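Side-chain contacts in Orf c02003 protein (Sulfolobus solfataricus P2, PDB 2Q00), which is of unknown function, a small, all-helical archaeal protein of the PaREP1 family, possibly related to the helical domains that accompany nucleotidyltransferases: residues Glu15-Leu18 with Val24-Cys27; Lys48-Asn53 with Ser62-Lys67; Trp83-Thr88 with Lys108-Lys113. All coordinates share one frame; numbering follows the deposited sequence.

Contact 1: Glu15-Leu18 with Val24-Cys27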
loop_
_atom_site.group_PDB
_atom_site.type_symbol
_atom_site.label_atom_id
_atom_site.label_comp_id
_atom_site.label_asym_id
_atom_site.label_seq_id
_atom_site.Cartn_x
_atom_site.Cartn_y
_atom_site.Cartn_z
ATOM N N GLU A 15 -6.848 1.057 10.371
ATOM C CA GLU A 15 -7.442 2.150 11.131
ATOM C C GLU A 15 -7.950 1.656 12.495
ATOM O O GLU A 15 -7.742 2.311 13.516
ATOM C CB GLU A 15 -8.607 2.752 10.347
ATOM C CG GLU A 15 -8.234 3.406 9.033
ATOM C CD GLU A 15 -7.725 4.828 9.211
ATOM O OE1 GLU A 15 -6.535 5.011 9.560
ATOM O OE2 GLU A 15 -8.522 5.770 9.011
ATOM N N GLU A 16 -8.613 0.501 12.511
ATOM C CA GLU A 16 -9.139 -0.055 13.758
ATOM C C GLU A 16 -8.031 -0.307 14.777
ATOM O O GLU A 16 -8.136 0.103 15.934
ATOM C CB GLU A 16 -9.887 -1.371 13.500
ATOM C CG GLU A 16 -11.271 -1.211 12.875
ATOM C CD GLU A 16 -12.030 -2.539 12.748
ATOM O OE1 GLU A 16 -13.242 -2.496 12.428
ATOM O OE2 GLU A 16 -11.419 -3.620 12.964
ATOM N N PHE A 17 -6.982 -1.001 14.340
ATOM C CA PHE A 17 -5.837 -1.313 15.187
ATOM C C PHE A 17 -5.184 -0.054 15.735
ATOM O O PHE A 17 -4.786 -0.010 16.903
ATOM C CB PHE A 17 -4.801 -2.107 14.393
ATOM C CG PHE A 17 -5.150 -3.547 14.219
ATOM C CD1 PHE A 17 -5.355 -4.360 15.331
ATOM C CD2 PHE A 17 -5.243 -4.103 12.945
ATOM C CE1 PHE A 17 -5.648 -5.711 15.185
ATOM C CE2 PHE A 17 -5.535 -5.455 12.775
ATOM C CZ PHE A 17 -5.737 -6.267 13.899
ATOM N N LEU A 18 -5.073 0.960 14.881
ATOM C CA LEU A 18 -4.471 2.234 15.268
ATOM C C LEU A 18 -5.287 2.813 16.431
ATOM O O LEU A 18 -4.739 3.181 17.472
ATOM C CB LEU A 18 -4.496 3.198 14.079
ATOM C CG LEU A 18 -3.458 4.324 14.012
ATOM C CD1 LEU A 18 -3.862 5.329 12.918
ATOM C CD2 LEU A 18 -3.350 5.025 15.365
ATOM N N VAL A 24 1.763 -2.054 15.818
ATOM C CA VAL A 24 2.416 -3.120 15.069
ATOM C C VAL A 24 1.489 -3.736 14.027
ATOM O O VAL A 24 1.876 -3.956 12.875
ATOM C CB VAL A 24 2.881 -4.234 16.007
ATOM C CG1 VAL A 24 3.634 -5.298 15.221
ATOM C CG2 VAL A 24 3.759 -3.644 17.102
ATOM N N GLN A 25 0.261 -4.021 14.444
ATOM C CA GLN A 25 -0.726 -4.624 13.562
ATOM C C GLN A 25 -1.190 -3.642 12.499
ATOM O O GLN A 25 -1.282 -3.993 11.317
ATOM C CB GLN A 25 -1.915 -5.125 14.388
ATOM C CG GLN A 25 -1.702 -6.515 14.968
ATOM C CD GLN A 25 -1.878 -7.601 13.915
ATOM O OE1 GLN A 25 -2.996 -7.865 13.466
ATOM N NE2 GLN A 25 -0.774 -8.225 13.506
ATOM N N ALA A 26 -1.471 -2.414 12.924
ATOM C CA ALA A 26 -1.922 -1.368 12.023
ATOM C C ALA A 26 -0.921 -1.166 10.890
ATOM O O ALA A 26 -1.303 -1.155 9.713
ATOM C CB ALA A 26 -2.131 -0.057 12.800
ATOM N N CYS A 27 0.356 -1.008 11.236
ATOM C CA CYS A 27 1.400 -0.820 10.222
ATOM C C CYS A 27 1.343 -1.900 9.149
ATOM O O CYS A 27 1.371 -1.611 7.951
ATOM C CB CYS A 27 2.798 -0.842 10.864
ATOM S SG CYS A 27 3.170 0.588 11.901
#
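An antiparallel helical hairpin, helices 6-19 and 23-45 joined by a short turn, closes here, with F17 and L18 of the first helix packed against Q25 and A26 of the second. The backbones come close: the CA atoms of F17 and A26 are 5.0 Å apart, a spacing consistent with alanine's small side chain. A26 CB lies 3.7 Å from F17 CB and 4.2 Å from L18 CB, so the methyl touches two consecutive residues of the facing helix. The aromatic ring is placed by chi1 of -78°, which sets F17 CG beside its own backbone N and opposite the carbonyl carbon, bringing one ring face over Q25. There Q25 CB makes a CH-pi contact, 3.5 Å from the ring centroid and almost on the ring normal. Around the contact, D22 and K29 also touch F17, and the D22 carboxylate accepts a hydrogen bond from the Q25 backbone N near the start of helix 23-45. L18 reaches on to K105 and K108, linking the hairpin to helix 101-122. Q25 itself is bent at chi2 (-77°), which folds its amide back on the same side of the ring plane, toward the CZ end. The amide and ring planes stand 88° apart, and Q25 OE1 ends 3.2 Å from F17 CZ, above the plane on the side that Q25 CB occupies.

Contact 2: Lys48-Asn53 with Ser62-Lys67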
loop_
_atom_site.group_PDB
_atom_site.type_symbol
_atom_site.label_atom_id
_atom_site.label_comp_id
_atom_site.label_asym_id
_atom_site.label_seq_id
_atom_site.Cartn_x
_atom_site.Cartn_y
_atom_site.Cartn_z
ATOM N N LYS A 48 1.356 -5.921 -18.239
ATOM C CA LYS A 48 1.745 -7.315 -18.455
ATOM C C LYS A 48 3.170 -7.575 -17.971
ATOM O O LYS A 48 3.466 -8.632 -17.414
ATOM C CB LYS A 48 1.625 -7.660 -19.939
ATOM N N GLU A 49 4.040 -6.593 -18.188
ATOM C CA GLU A 49 5.444 -6.675 -17.807
ATOM C C GLU A 49 5.671 -7.288 -16.431
ATOM O O GLU A 49 6.379 -8.287 -16.291
ATOM C CB GLU A 49 6.070 -5.278 -17.843
ATOM C CG GLU A 49 5.777 -4.508 -19.119
ATOM C CD GLU A 49 4.885 -3.301 -18.880
ATOM O OE1 GLU A 49 5.317 -2.374 -18.162
ATOM O OE2 GLU A 49 3.754 -3.276 -19.410
ATOM N N ILE A 50 5.070 -6.681 -15.414
ATOM C CA ILE A 50 5.235 -7.165 -14.051
ATOM C C ILE A 50 4.351 -8.365 -13.729
ATOM O O ILE A 50 4.743 -9.249 -12.964
ATOM C CB ILE A 50 4.959 -6.042 -13.029
ATOM C CG1 ILE A 50 5.084 -6.594 -11.608
ATOM C CG2 ILE A 50 3.586 -5.447 -13.267
ATOM C CD1 ILE A 50 4.762 -5.590 -10.535
ATOM N N THR A 51 3.154 -8.396 -14.304
ATOM C CA THR A 51 2.251 -9.510 -14.059
ATOM C C THR A 51 2.861 -10.807 -14.588
ATOM O O THR A 51 2.608 -11.886 -14.050
ATOM C CB THR A 51 0.881 -9.274 -14.711
ATOM O OG1 THR A 51 1.059 -8.638 -15.981
ATOM C CG2 THR A 51 0.010 -8.407 -13.813
ATOM N N ASN A 52 3.663 -10.701 -15.642
ATOM C CA ASN A 52 4.314 -11.877 -16.196
ATOM C C ASN A 52 5.384 -12.287 -15.195
ATOM O O ASN A 52 5.636 -13.475 -14.967
ATOM C CB ASN A 52 4.963 -11.560 -17.545
ATOM C CG ASN A 52 3.954 -11.144 -18.593
ATOM O OD1 ASN A 52 2.849 -11.681 -18.654
ATOM N ND2 ASN A 52 4.334 -10.190 -19.436
ATOM N N ASN A 53 5.998 -11.276 -14.592
ATOM C CA ASN A 53 7.047 -11.469 -13.601
ATOM C C ASN A 53 6.468 -12.152 -12.356
ATOM O O ASN A 53 7.207 -12.570 -11.464
ATOM C CB ASN A 53 7.655 -10.107 -13.234
ATOM C CG ASN A 53 9.077 -10.218 -12.712
ATOM O OD1 ASN A 53 9.335 -10.887 -11.710
ATOM N ND2 ASN A 53 10.009 -9.555 -13.391
ATOM N N SER A 62 8.497 -8.145 -3.084
ATOM C CA SER A 62 8.657 -6.718 -2.844
ATOM C C SER A 62 9.235 -5.963 -4.054
ATOM O O SER A 62 8.842 -4.822 -4.328
ATOM C CB SER A 62 9.551 -6.520 -1.620
ATOM O OG SER A 62 9.122 -7.346 -0.545
ATOM N N GLU A 63 10.154 -6.604 -4.778
ATOM C CA GLU A 63 10.778 -5.982 -5.946
ATOM C C GLU A 63 9.776 -5.715 -7.064
ATOM O O GLU A 63 9.918 -4.745 -7.817
ATOM C CB GLU A 63 11.929 -6.849 -6.473
ATOM C CG GLU A 63 13.114 -6.974 -5.512
ATOM C CD GLU A 63 12.938 -8.084 -4.495
ATOM O OE1 GLU A 63 11.815 -8.625 -4.373
ATOM O OE2 GLU A 63 13.930 -8.408 -3.810
ATOM N N ASN A 64 8.772 -6.579 -7.177
ATOM C CA ASN A 64 7.732 -6.396 -8.185
ATOM C C ASN A 64 6.948 -5.137 -7.847
ATOM O O ASN A 64 6.671 -4.315 -8.727
ATOM C CB ASN A 64 6.773 -7.582 -8.206
ATOM C CG ASN A 64 7.304 -8.744 -9.000
ATOM O OD1 ASN A 64 7.519 -8.637 -10.208
ATOM N ND2 ASN A 64 7.517 -9.874 -8.327
ATOM N N LEU A 65 6.593 -4.993 -6.568
ATOM C CA LEU A 65 5.844 -3.824 -6.103
ATOM C C LEU A 65 6.659 -2.573 -6.369
ATOM O O LEU A 65 6.146 -1.586 -6.894
ATOM C CB LEU A 65 5.543 -3.915 -4.602
ATOM C CG LEU A 65 4.536 -4.950 -4.080
ATOM C CD1 LEU A 65 3.284 -4.937 -4.957
ATOM C CD2 LEU A 65 5.174 -6.326 -4.069
ATOM N N PHE A 66 7.931 -2.608 -5.989
ATOM C CA PHE A 66 8.803 -1.465 -6.243
ATOM C C PHE A 66 8.813 -1.189 -7.754
ATOM O O PHE A 66 8.606 -0.052 -8.174
ATOM C CB PHE A 66 10.216 -1.754 -5.722
ATOM C CG PHE A 66 10.403 -1.420 -4.262
ATOM C CD1 PHE A 66 10.478 -0.088 -3.847
ATOM C CD2 PHE A 66 10.493 -2.431 -3.303
ATOM C CE1 PHE A 66 10.641 0.237 -2.504
ATOM C CE2 PHE A 66 10.655 -2.124 -1.953
ATOM C CZ PHE A 66 10.729 -0.783 -1.549
ATOM N N LYS A 67 9.034 -2.223 -8.566
ATOM C CA LYS A 67 9.034 -2.044 -10.020
ATOM C C LYS A 67 7.721 -1.414 -10.428
ATOM O O LYS A 67 7.681 -0.418 -11.159
ATOM C CB LYS A 67 9.136 -3.376 -10.768
ATOM C CG LYS A 67 10.491 -4.051 -10.776
ATOM C CD LYS A 67 10.534 -5.108 -11.878
ATOM C CE LYS A 67 11.564 -6.208 -11.601
ATOM N NZ LYS A 67 11.134 -7.160 -10.519
#
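The short helix 48-52 and the first turns of helix 62-71 run roughly antiparallel, closest at I50 and N64, whose CA atoms are 6.4 Å apart. I50 carries the apolar part of the contact. Its first torsion is extended (chi1 178°) and its second likewise, which drives CG1 and CD1 straight out at the opposite helix. I50 CD1 lies 3.7 Å from N64 CB, and I50 CG1 rests 3.9 Å from the same N64 CB, so the isoleucine lies against the root of the asparagine side chain. Farther along, the amide of N53 meets that of N64 with the two planes 78° apart, nearly crosswise and not stacked. Replacing N64 with an alanine would keep the CB contact with I50 but lose the amide packed beyond it, which would probably leave the N53 amide without its crosswise neighbour and freer to turn. K67 borders the contact on the exposed side: a bend at its last torsion, chi4 74°, brings K67 NZ within 3.9 Å of N53 ND2, a loose approach of two nitrogens. The surface buried between the segments is 219 Å². Beyond it, I50 continues inward onto V42 of helix 23-45, W60 and A68, while L65, pointing away from helix 48-52, packs on E35 and I38 of helix 23-45 and on W83 of helix 79-95.

Contact 3: Trp83-Thr88 with Lys108-Lys113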
loop_
_atom_site.group_PDB
_atom_site.type_symbol
_atom_site.label_atom_id
_atom_site.label_comp_id
_atom_site.label_asym_id
_atom_site.label_seq_id
_atom_site.Cartn_x
_atom_site.Cartn_y
_atom_site.Cartn_z
ATOM N N TRP A 83 4.487 4.747 -2.229
ATOM C CA TRP A 83 4.912 3.380 -1.981
ATOM C C TRP A 83 6.046 3.294 -0.945
ATOM O O TRP A 83 6.049 2.393 -0.098
ATOM C CB TRP A 83 5.353 2.704 -3.286
ATOM C CG TRP A 83 5.882 1.335 -3.029
ATOM C CD1 TRP A 83 7.180 0.922 -3.126
ATOM C CD2 TRP A 83 5.139 0.215 -2.517
ATOM N NE1 TRP A 83 7.292 -0.384 -2.699
ATOM C CE2 TRP A 83 6.055 -0.840 -2.321
ATOM C CE3 TRP A 83 3.790 0.005 -2.202
ATOM C CZ2 TRP A 83 5.664 -2.092 -1.826
ATOM C CZ3 TRP A 83 3.398 -1.238 -1.709
ATOM C CH2 TRP A 83 4.336 -2.269 -1.527
ATOM N N LYS A 84 7.007 4.219 -1.005
ATOM C CA LYS A 84 8.119 4.202 -0.049
ATOM C C LYS A 84 7.588 4.222 1.382
ATOM O O LYS A 84 8.031 3.435 2.225
ATOM C CB LYS A 84 9.053 5.395 -0.276
ATOM C CG LYS A 84 9.805 5.351 -1.610
ATOM C CD LYS A 84 10.838 6.484 -1.715
ATOM C CE LYS A 84 11.563 6.485 -3.066
ATOM N NZ LYS A 84 10.660 6.779 -4.226
ATOM N N SER A 85 6.635 5.119 1.643
ATOM C CA SER A 85 6.007 5.230 2.964
ATOM C C SER A 85 5.436 3.877 3.400
ATOM O O SER A 85 5.553 3.471 4.570
ATOM C CB SER A 85 4.865 6.237 2.929
ATOM O OG SER A 85 5.324 7.497 2.508
ATOM N N ALA A 86 4.800 3.190 2.455
ATOM C CA ALA A 86 4.226 1.891 2.746
ATOM C C ALA A 86 5.368 0.965 3.180
ATOM O O ALA A 86 5.259 0.242 4.180
ATOM C CB ALA A 86 3.507 1.326 1.484
ATOM N N TRP A 87 6.469 1.004 2.431
ATOM C CA TRP A 87 7.626 0.164 2.729
ATOM C C TRP A 87 8.152 0.476 4.124
ATOM O O TRP A 87 8.443 -0.435 4.898
ATOM C CB TRP A 87 8.719 0.386 1.665
ATOM C CG TRP A 87 9.909 -0.538 1.785
ATOM C CD1 TRP A 87 11.199 -0.184 2.098
ATOM C CD2 TRP A 87 9.912 -1.965 1.648
ATOM N NE1 TRP A 87 11.996 -1.307 2.172
ATOM C CE2 TRP A 87 11.234 -2.412 1.901
ATOM C CE3 TRP A 87 8.930 -2.912 1.341
ATOM C CZ2 TRP A 87 11.590 -3.765 1.856
ATOM C CZ3 TRP A 87 9.285 -4.256 1.300
ATOM C CH2 TRP A 87 10.604 -4.670 1.558
ATOM N N THR A 88 8.247 1.766 4.449
ATOM C CA THR A 88 8.740 2.200 5.765
ATOM C C THR A 88 7.868 1.633 6.868
ATOM O O THR A 88 8.360 1.171 7.905
ATOM C CB THR A 88 8.712 3.720 5.935
ATOM O OG1 THR A 88 9.485 4.342 4.902
ATOM C CG2 THR A 88 9.269 4.094 7.302
ATOM N N LYS A 108 0.894 6.437 7.177
ATOM C CA LYS A 108 -0.384 5.825 6.799
ATOM C C LYS A 108 -1.182 6.763 5.892
ATOM O O LYS A 108 -1.936 6.316 5.027
ATOM C CB LYS A 108 -1.212 5.479 8.053
ATOM C CG LYS A 108 -2.582 6.174 8.125
ATOM C CD LYS A 108 -2.799 6.769 9.498
ATOM C CE LYS A 108 -4.269 7.106 9.765
ATOM N NZ LYS A 108 -4.855 8.119 8.838
ATOM N N GLU A 109 -1.004 8.067 6.082
ATOM C CA GLU A 109 -1.723 9.039 5.260
ATOM C C GLU A 109 -1.315 8.917 3.788
ATOM O O GLU A 109 -2.120 9.167 2.895
ATOM C CB GLU A 109 -1.469 10.458 5.775
ATOM C CG GLU A 109 -2.476 11.495 5.283
ATOM C CD GLU A 109 -3.941 11.090 5.522
ATOM O OE1 GLU A 109 -4.307 10.651 6.650
ATOM O OE2 GLU A 109 -4.731 11.226 4.564
ATOM N N ASP A 110 -0.069 8.534 3.533
ATOM C CA ASP A 110 0.393 8.365 2.154
ATOM C C ASP A 110 -0.245 7.088 1.564
ATOM O O ASP A 110 -0.454 6.974 0.340
ATOM C CB ASP A 110 1.930 8.259 2.100
ATOM C CG ASP A 110 2.637 9.593 2.379
ATOM O OD1 ASP A 110 2.099 10.671 2.031
ATOM O OD2 ASP A 110 3.757 9.559 2.936
ATOM N N VAL A 111 -0.528 6.125 2.441
ATOM C CA VAL A 111 -1.177 4.888 2.018
ATOM C C VAL A 111 -2.613 5.213 1.582
ATOM O O VAL A 111 -3.072 4.742 0.545
ATOM C CB VAL A 111 -1.238 3.856 3.162
ATOM C CG1 VAL A 111 -2.008 2.628 2.704
ATOM C CG2 VAL A 111 0.168 3.472 3.591
ATOM N N ARG A 112 -3.307 6.028 2.377
ATOM C CA ARG A 112 -4.679 6.411 2.067
ATOM C C ARG A 112 -4.776 6.973 0.654
ATOM O O ARG A 112 -5.644 6.585 -0.129
ATOM C CB ARG A 112 -5.187 7.472 3.046
ATOM C CG ARG A 112 -6.714 7.602 3.088
ATOM C CD ARG A 112 -7.176 9.023 3.447
ATOM N NE ARG A 112 -8.446 9.046 4.185
ATOM C CZ ARG A 112 -9.601 8.525 3.759
ATOM N NH1 ARG A 112 -9.688 7.919 2.575
ATOM N NH2 ARG A 112 -10.678 8.598 4.534
ATOM N N LYS A 113 -3.876 7.889 0.333
ATOM C CA LYS A 113 -3.850 8.531 -0.977
ATOM C C LYS A 113 -3.607 7.492 -2.064
ATOM O O LYS A 113 -4.131 7.578 -3.170
ATOM C CB LYS A 113 -2.738 9.594 -1.000
ATOM C CG LYS A 113 -2.867 10.640 -2.102
ATOM C CD LYS A 113 -1.956 11.848 -1.824
ATOM C CE LYS A 113 -2.070 12.934 -2.894
ATOM N NZ LYS A 113 -1.095 14.036 -2.643
#
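Similar first torsions on S85 and D110, chi1 -58° and -72°, turn the serine OG and the aspartate CG each beside its own backbone N and opposite its carbonyl carbon, so that hydroxyl and carboxylate meet between helices 79-95 and 101-122. The hydrogen bond from S85 OG to D110 OD2 is short, 2.6 Å, and reaches the carboxylate oxygen on its anti side, 28° out of the carboxylate plane. The stems of the two side chains also touch, with S85 CB 3.7 Å from D110 CB, which leaves little room between these residues. One residue along each helix lies the apolar half of the contact. A86 and V111 have their CA atoms 6.2 Å apart, and V111 CG2 sits 4.4 Å from A86 CA, a light van der Waals contact. With 136 Å² buried, the interface between these antiparallel segments is modest. A86 also touches A34 of helix 23-45, and S85 touches L107, in keeping with the burial of both residues; D110, by contrast, remains partly exposed. Within helix 79-95, T88 OG1 bonds back to K84 O at 3.2 Å, sharing that oxygen with the backbone N of T88. Chemically, the central bond gives the buried serine hydroxyl an acceptor on the neighbouring helix, and the donor direction, serine to aspartate, is consistent with a carboxylate whose negative charge is partly stabilised by this hydroxyl. The pairing would thus fix the rotation of S85 and tie the two helices at a defined point beside the A86-V111 packing.

The three contacts follow one another in series along the chain and sample different parts of one helical bundle. Contact 3 is nearest the middle, its centre 6 Å from that of the chain; contacts 1 and 2 lie on opposite sides of the chain's centre, their own centres 27 Å apart and their nearest atoms about 13 Å apart. Contact 3 touches both. Toward contact 1, centres 14 Å away, K108 CE packs 3.6 Å from L18 CD1. Toward contact 2, centres 18 Å away, S62 OG lies 3.6 Å from W87 CZ3, and the F66 ring stands edge-to-face with W83 and W87. Helix 79-95 thus carries the connection to contact 2, and helix 101-122 that to contact 1.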